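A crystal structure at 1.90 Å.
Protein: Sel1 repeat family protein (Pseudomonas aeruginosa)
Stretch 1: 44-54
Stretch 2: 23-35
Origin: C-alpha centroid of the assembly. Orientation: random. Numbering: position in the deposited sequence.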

ATOM      1  N   PRO A  44     -13.904 -20.652   9.386  1.00 11.46           N
ATOM      2  CA  PRO A  44     -13.542 -21.059  10.754  1.00 12.19           C
ATOM      3  C   PRO A  44     -12.087 -21.470  10.888  1.00 14.42           C
ATOM      4  O   PRO A  44     -11.444 -21.148  11.896  1.00  9.92           O
ATOM      5  CB  PRO A  44     -14.498 -22.226  11.034  1.00 12.65           C
ATOM      6  CG  PRO A  44     -15.685 -21.933  10.191  1.00 11.71           C
ATOM      7  CD  PRO A  44     -15.136 -21.326   8.932  1.00 12.13           C
ATOM      8  N   ARG A  45     -11.540 -22.159   9.883  1.00 13.29           N
ATOM      9  CA  ARG A  45     -10.129 -22.526   9.936  1.00 12.83           C
ATOM     10  C   ARG A  45      -9.229 -21.309   9.749  1.00 10.67           C
ATOM     11  O   ARG A  45      -8.221 -21.165  10.450  1.00  7.53           O
ATOM     12  CB  ARG A  45      -9.818 -23.585   8.885  1.00 12.24           C
ATOM     13  CG  ARG A  45      -8.340 -23.905   8.768  1.00 17.92           C
ATOM     14  CD  ARG A  45      -8.100 -25.062   7.817  1.00 22.43           C
ATOM     15  NE  ARG A  45      -6.813 -25.713   8.059  1.00 22.47           N
ATOM     16  CZ  ARG A  45      -6.554 -26.506   9.094  1.00 25.95           C
ATOM     17  NH1 ARG A  45      -7.495 -26.765   9.994  1.00 26.71           N
ATOM     18  NH2 ARG A  45      -5.351 -27.050   9.227  1.00 30.09           N
ATOM     19  N   ILE A  46      -9.569 -20.433   8.799  1.00 10.38           N
ATOM     20  CA  ILE A  46      -8.765 -19.234   8.568  1.00  8.71           C
ATOM     21  C   ILE A  46      -8.671 -18.412   9.846  1.00  7.00           C
ATOM     22  O   ILE A  46      -7.587 -17.971  10.243  1.00  7.16           O
ATOM     23  CB  ILE A  46      -9.351 -18.411   7.407  1.00 11.77           C
ATOM     24  CG1 ILE A  46      -9.212 -19.173   6.090  1.00 10.63           C
ATOM     25  CG2 ILE A  46      -8.669 -17.059   7.302  1.00  5.59           C
ATOM     26  CD1 ILE A  46     -10.023 -18.576   4.968  1.00 12.11           C
ATOM     27  N   VAL A  47      -9.808 -18.208  10.517  1.00 11.40           N
ATOM     28  CA  VAL A  47      -9.822 -17.457  11.770  1.00  7.34           C
ATOM     29  C   VAL A  47      -8.984 -18.167  12.824  1.00  8.60           C
ATOM     30  O   VAL A  47      -8.229 -17.532  13.570  1.00  6.86           O
ATOM     31  CB  VAL A  47     -11.270 -17.241  12.249  1.00  6.87           C
ATOM     32  CG1 VAL A  47     -11.291 -16.707  13.677  1.00  6.90           C
ATOM     33  CG2 VAL A  47     -12.018 -16.300  11.310  1.00  8.92           C
ATOM     34  N   GLY A  48      -9.094 -19.496  12.895  1.00  7.86           N
ATOM     35  CA  GLY A  48      -8.317 -20.242  13.872  1.00  8.08           C
ATOM     36  C   GLY A  48      -6.825 -20.016  13.721  1.00  6.92           C
ATOM     37  O   GLY A  48      -6.139 -19.656  14.679  1.00  6.28           O
ATOM     38  N   LEU A  49      -6.309 -20.202  12.505  1.00  6.38           N
ATOM     39  CA  LEU A  49      -4.886 -20.001  12.254  1.00  6.99           C
ATOM     40  C   LEU A  49      -4.468 -18.568  12.558  1.00  6.27           C
ATOM     41  O   LEU A  49      -3.501 -18.335  13.295  1.00  5.30           O
ATOM     42  CB  LEU A  49      -4.559 -20.353  10.805  1.00  8.15           C
ATOM     43  CG  LEU A  49      -4.740 -21.820  10.428  1.00 11.48           C
ATOM     44  CD1 LEU A  49      -4.983 -21.946   8.938  1.00 10.78           C
ATOM     45  CD2 LEU A  49      -3.521 -22.621  10.850  1.00 11.55           C
ATOM     46  N   TYR A  50      -5.187 -17.596  11.988  1.00  5.20           N
ATOM     47  CA  TYR A  50      -4.884 -16.189  12.230  1.00  4.65           C
ATOM     48  C   TYR A  50      -4.836 -15.879  13.720  1.00  4.48           C
ATOM     49  O   TYR A  50      -3.890 -15.246  14.205  1.00  4.21           O
ATOM     50  CB  TYR A  50      -5.928 -15.305  11.544  1.00  5.95           C
ATOM     51  CG  TYR A  50      -5.598 -14.914  10.122  1.00  3.83           C
ATOM     52  CD1 TYR A  50      -4.292 -14.963   9.646  1.00  5.19           C
ATOM     53  CD2 TYR A  50      -6.595 -14.478   9.258  1.00  5.12           C
ATOM     54  CE1 TYR A  50      -3.992 -14.599   8.346  1.00  4.87           C
ATOM     55  CE2 TYR A  50      -6.308 -14.112   7.960  1.00  4.44           C
ATOM     56  CZ  TYR A  50      -5.007 -14.171   7.508  1.00  5.61           C
ATOM     57  OH  TYR A  50      -4.724 -13.809   6.209  1.00  3.85           O
ATOM     58  N   SER A  51      -5.861 -16.309  14.463  1.00  5.18           N
ATOM     59  CA  SER A  51      -5.913 -16.007  15.889  1.00  9.23           C
ATOM     60  C   SER A  51      -4.780 -16.693  16.638  1.00  7.70           C
ATOM     61  O   SER A  51      -4.130 -16.078  17.493  1.00  9.07           O
ATOM     62  CB  SER A  51      -7.267 -16.416  16.466  1.00 11.01           C
ATOM     63  OG  SER A  51      -8.327 -15.901  15.678  1.00  9.27           O
ATOM     64  N   LYS A  52      -4.533 -17.969  16.327  1.00  7.76           N
ATOM     65  CA  LYS A  52      -3.410 -18.684  16.924  1.00  6.82           C
ATOM     66  C   LYS A  52      -2.104 -17.930  16.712  1.00  7.05           C
ATOM     67  O   LYS A  52      -1.294 -17.792  17.637  1.00  4.58           O
ATOM     68  CB  LYS A  52      -3.312 -20.092  16.332  1.00  9.65           C
ATOM     69  CG  LYS A  52      -4.238 -21.121  16.963  1.00 11.88           C
ATOM     70  CD  LYS A  52      -4.090 -22.486  16.287  1.00 10.46           C
ATOM     71  CE  LYS A  52      -4.892 -22.569  14.991  1.00 13.46           C
ATOM     72  NZ  LYS A  52      -4.622 -23.812  14.205  1.00 16.05           N
ATOM     73  N   ALA A  53      -1.886 -17.424  15.496  1.00  5.96           N
ATOM     74  CA  ALA A  53      -0.689 -16.637  15.240  1.00  5.92           C
ATOM     75  C   ALA A  53      -0.724 -15.324  16.014  1.00  6.69           C
ATOM     76  O   ALA A  53       0.305 -14.878  16.535  1.00  4.03           O
ATOM     77  CB  ALA A  53      -0.544 -16.384  13.741  1.00  7.25           C
ATOM     78  N   ALA A  54      -1.904 -14.704  16.113  1.00  5.98           N
ATOM     79  CA  ALA A  54      -2.019 -13.418  16.800  1.00  6.37           C
ATOM     80  C   ALA A  54      -1.710 -13.550  18.285  1.00  6.59           C
ATOM     81  O   ALA A  54      -1.108 -12.652  18.882  1.00  7.53           O
ATOM     82  CB  ALA A  54      -3.419 -12.843  16.599  1.00  6.20           C
TER
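Stretch 2 (23-35) QADAWYREAATLA

Stretch 2 is a helix that packs antiparallel against the helix of stretch 1, through a close, mostly apolar contact edged by a salt bridge and a cation-pi pair. Residues 23-34 are helical, and Ala-35 is the first residue to leave helical phi/psi. Stretch 1 is helical throughout. The N-to-C directions of the two helices differ by 153°, with a signed crossing angle of -153°. Their axes approach to 7.9 Å, and the contact buries 699 Å², both sides summed.

The register runs in opposite senses along the two chains. The CA of Ala-24 lies 4.3 Å from the CA of Ala-53. The CA of Trp-27 is 5.1 Å from that of Leu-49, and the CA of Ala-31 is 4.8 Å from that of Ile-46. The CB of Ala-53 reaches the backbone O of Ala-24 at 3.4 Å and the CB of Trp-27 at 4.1 Å.

Leu-49 is the central knob. It sits among Trp-27, Glu-30, Ala-31 and Leu-34. Its CB is 3.7 Å from Ala-31 CB, its CD2 is 3.8 Å from Trp-27 CD1, and its CD1 is 3.6 Å from Glu-30 CG.

Trp-27 points toward stretch 1 and lays one ring face under Lys-52. The CB of Lys-52 is 3.9 Å from the centroid of the six-membered ring of Trp-27, a CH-pi contact. The lysine chain continues over the same indole, so that Lys-52 NZ stands 4.8 Å from the centroid of the Trp-27 five-membered ring in a cation-pi interaction.

Ala-31 packs over one face of the Tyr-50 ring, with its CB 3.6 Å from the ring centroid. Tyr-50 CE1 also meets Tyr-28 CD2 at 3.6 Å. The Tyr-50 OH comes within 3.4 Å of Ala-32 CA, and it is hydrogen-bonded elsewhere in the structure.

Near the C-terminal end of stretch 2, Ile-46 covers the last turn. Its CG1 is 3.8 Å from Leu-34 CB, and its CD1 is 4.4 Å from Ala-35 CB. Arg-45 forms a salt bridge with Glu-30, with NE 3.3 Å from OE2. Both hydrogen bonds in this pair are weak: one from Arg-45 NE, the other from Arg-45 NH2 to Glu-30 OE2 at 3.4 Å. The aliphatic part of Arg-45 also touches stretch 2, with its CD 3.8 Å from Leu-34 CD1.

Asp-25, Arg-29 and Thr-33 point away from stretch 1. Within stretch 2, Arg-29 NE hydrogen-bonds to Asp-25 OD2 at 2.6 Å, as part of a salt bridge.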

ATOM      1  N   GLN A  23       6.842 -20.537  14.324  1.00  8.55           N
ATOM      2  CA  GLN A  23       5.599 -21.302  14.447  1.00  8.07           C
ATOM      3  C   GLN A  23       4.381 -20.470  14.065  1.00  8.09           C
ATOM      4  O   GLN A  23       3.471 -20.963  13.385  1.00  6.49           O
ATOM      5  CB  GLN A  23       5.425 -21.832  15.874  1.00  8.99           C
ATOM      6  CG  GLN A  23       4.040 -22.459  16.097  1.00  8.10           C
ATOM      7  CD  GLN A  23       3.764 -22.902  17.536  1.00 12.75           C
ATOM      8  OE1 GLN A  23       3.998 -22.171  18.494  1.00  7.89           O
ATOM      9  NE2 GLN A  23       3.305 -24.146  17.687  1.00 13.19           N
ATOM     10  N   ALA A  24       4.337 -19.214  14.514  1.00  9.39           N
ATOM     11  CA  ALA A  24       3.170 -18.380  14.250  1.00  7.19           C
ATOM     12  C   ALA A  24       3.109 -17.959  12.788  1.00  7.21           C
ATOM     13  O   ALA A  24       2.026 -17.922  12.195  1.00  6.81           O
ATOM     14  CB  ALA A  24       3.184 -17.157  15.167  1.00  7.63           C
ATOM     15  N   ASP A  25       4.261 -17.650  12.187  1.00  7.15           N
ATOM     16  CA  ASP A  25       4.275 -17.217  10.795  1.00  7.86           C
ATOM     17  C   ASP A  25       3.809 -18.324   9.859  1.00  7.38           C
ATOM     18  O   ASP A  25       3.256 -18.041   8.790  1.00  6.44           O
ATOM     19  CB  ASP A  25       5.675 -16.744  10.405  1.00  8.03           C
ATOM     20  CG  ASP A  25       5.698 -16.030   9.066  1.00 10.77           C
ATOM     21  OD1 ASP A  25       5.155 -14.909   8.977  1.00  8.02           O
ATOM     22  OD2 ASP A  25       6.267 -16.586   8.107  1.00 11.82           O
ATOM     23  N   ALA A  26       4.026 -19.583  10.239  1.00  7.02           N
ATOM     24  CA  ALA A  26       3.518 -20.695   9.444  1.00  6.85           C
ATOM     25  C   ALA A  26       1.997 -20.751   9.492  1.00  5.75           C
ATOM     26  O   ALA A  26       1.347 -20.976   8.465  1.00  6.18           O
ATOM     27  CB  ALA A  26       4.128 -22.010   9.935  1.00  7.77           C
ATOM     28  N   TRP A  27       1.411 -20.550  10.675  1.00  4.00           N
ATOM     29  CA  TRP A  27      -0.042 -20.446  10.766  1.00  7.41           C
ATOM     30  C   TRP A  27      -0.557 -19.299   9.914  1.00  6.41           C
ATOM     31  O   TRP A  27      -1.567 -19.434   9.212  1.00  5.97           O
ATOM     32  CB  TRP A  27      -0.474 -20.222  12.213  1.00  8.30           C
ATOM     33  CG  TRP A  27      -0.252 -21.362  13.120  1.00  8.14           C
ATOM     34  CD1 TRP A  27      -0.264 -22.687  12.800  1.00  9.55           C
ATOM     35  CD2 TRP A  27       0.004 -21.284  14.520  1.00  7.27           C
ATOM     36  NE1 TRP A  27      -0.020 -23.442  13.922  1.00 11.65           N
ATOM     37  CE2 TRP A  27       0.149 -22.602  14.992  1.00  8.59           C
ATOM     38  CE3 TRP A  27       0.134 -20.225  15.424  1.00  8.96           C
ATOM     39  CZ2 TRP A  27       0.408 -22.889  16.323  1.00  8.25           C
ATOM     40  CZ3 TRP A  27       0.391 -20.511  16.744  1.00  9.88           C
ATOM     41  CH2 TRP A  27       0.528 -21.832  17.183  1.00  9.62           C
ATOM     42  N   TYR A  28       0.126 -18.159   9.979  1.00  7.30           N
ATOM     43  CA  TYR A  28      -0.321 -16.960   9.282  1.00  6.20           C
ATOM     44  C   TYR A  28      -0.293 -17.158   7.774  1.00  5.73           C
ATOM     45  O   TYR A  28      -1.250 -16.805   7.074  1.00  6.35           O
ATOM     46  CB  TYR A  28       0.559 -15.782   9.689  1.00  6.88           C
ATOM     47  CG  TYR A  28       0.549 -14.641   8.705  1.00  6.11           C
ATOM     48  CD1 TYR A  28       1.596 -14.463   7.808  1.00  6.37           C
ATOM     49  CD2 TYR A  28      -0.501 -13.738   8.677  1.00  5.78           C
ATOM     50  CE1 TYR A  28       1.593 -13.420   6.914  1.00  5.37           C
ATOM     51  CE2 TYR A  28      -0.516 -12.695   7.777  1.00  5.23           C
ATOM     52  CZ  TYR A  28       0.533 -12.541   6.900  1.00  4.30           C
ATOM     53  OH  TYR A  28       0.523 -11.497   6.009  1.00  4.78           O
ATOM     54  N   ARG A  29       0.803 -17.714   7.255  1.00  5.18           N
ATOM     55  CA  ARG A  29       0.936 -17.897   5.813  1.00 10.44           C
ATOM     56  C   ARG A  29      -0.028 -18.953   5.277  1.00  8.48           C
ATOM     57  O   ARG A  29      -0.469 -18.854   4.125  1.00 11.22           O
ATOM     58  CB  ARG A  29       2.379 -18.256   5.463  1.00  9.97           C
ATOM     59  CG  ARG A  29       3.317 -17.064   5.435  1.00  9.65           C
ATOM     60  CD  ARG A  29       4.725 -17.461   5.015  1.00 13.84           C
ATOM     61  NE  ARG A  29       5.483 -18.057   6.113  1.00 13.36           N
ATOM     62  CZ  ARG A  29       5.812 -19.343   6.184  1.00 14.94           C
ATOM     63  NH1 ARG A  29       5.453 -20.179   5.217  1.00 16.35           N
ATOM     64  NH2 ARG A  29       6.502 -19.796   7.221  1.00 13.09           N
ATOM     65  N   GLU A  30      -0.367 -19.968   6.077  1.00 10.28           N
ATOM     66  CA  GLU A  30      -1.399 -20.909   5.648  1.00 10.23           C
ATOM     67  C   GLU A  30      -2.765 -20.238   5.609  1.00 12.20           C
ATOM     68  O   GLU A  30      -3.539 -20.439   4.664  1.00 10.36           O
ATOM     69  CB  GLU A  30      -1.443 -22.134   6.567  1.00 12.07           C
ATOM     70  CG  GLU A  30      -2.674 -23.014   6.327  1.00 11.30           C
ATOM     71  CD  GLU A  30      -2.661 -24.319   7.110  1.00 16.20           C
ATOM     72  OE1 GLU A  30      -1.619 -24.660   7.704  1.00 16.99           O
ATOM     73  OE2 GLU A  30      -3.704 -25.008   7.123  1.00 14.94           O
ATOM     74  N   ALA A  31      -3.078 -19.438   6.633  1.00  7.01           N
ATOM     75  CA  ALA A  31      -4.350 -18.725   6.642  1.00  9.44           C
ATOM     76  C   ALA A  31      -4.433 -17.742   5.485  1.00  9.62           C
ATOM     77  O   ALA A  31      -5.471 -17.643   4.819  1.00  8.40           O
ATOM     78  CB  ALA A  31      -4.538 -18.003   7.976  1.00  6.60           C
ATOM     79  N   ALA A  32      -3.344 -17.010   5.227  1.00  8.05           N
ATOM     80  CA  ALA A  32      -3.331 -16.061   4.120  1.00 10.30           C
ATOM     81  C   ALA A  32      -3.552 -16.762   2.787  1.00 12.40           C
ATOM     82  O   ALA A  32      -4.254 -16.240   1.914  1.00 10.66           O
ATOM     83  CB  ALA A  32      -2.013 -15.285   4.108  1.00 10.47           C
ATOM     84  N   THR A  33      -2.956 -17.945   2.610  1.00 11.03           N
ATOM     85  CA  THR A  33      -3.141 -18.694   1.371  1.00 15.13           C
ATOM     86  C   THR A  33      -4.575 -19.190   1.235  1.00 17.63           C
ATOM     87  O   THR A  33      -5.170 -19.101   0.154  1.00 17.47           O
ATOM     88  CB  THR A  33      -2.164 -19.869   1.313  1.00 17.21           C
ATOM     89  OG1 THR A  33      -0.822 -19.373   1.285  1.00 19.87           O
ATOM     90  CG2 THR A  33      -2.412 -20.717   0.076  1.00 15.37           C
ATOM     91  N   LEU A  34      -5.146 -19.712   2.322  1.00 16.37           N
ATOM     92  CA  LEU A  34      -6.519 -20.193   2.280  1.00 15.21           C
ATOM     93  C   LEU A  34      -7.517 -19.078   2.011  1.00 15.02           C
ATOM     94  O   LEU A  34      -8.642 -19.366   1.599  1.00 16.42           O
ATOM     95  CB  LEU A  34      -6.876 -20.898   3.591  1.00 17.86           C
ATOM     96  CG  LEU A  34      -6.187 -22.237   3.867  1.00 14.75           C
ATOM     97  CD1 LEU A  34      -6.588 -22.775   5.230  1.00 12.11           C
ATOM     98  CD2 LEU A  34      -6.510 -23.245   2.775  1.00 20.23           C
ATOM     99  N   ALA A  35      -7.140 -17.818   2.230  1.00 13.15           N
ATOM    100  CA  ALA A  35      -8.039 -16.688   2.019  1.00 16.99           C
ATOM    101  C   ALA A  35      -8.101 -16.232   0.566  1.00 14.30           C
ATOM    102  O   ALA A  35      -8.715 -15.198   0.283  1.00 14.34           O
ATOM    103  CB  ALA A  35      -7.622 -15.508   2.902  1.00 12.10           C
TER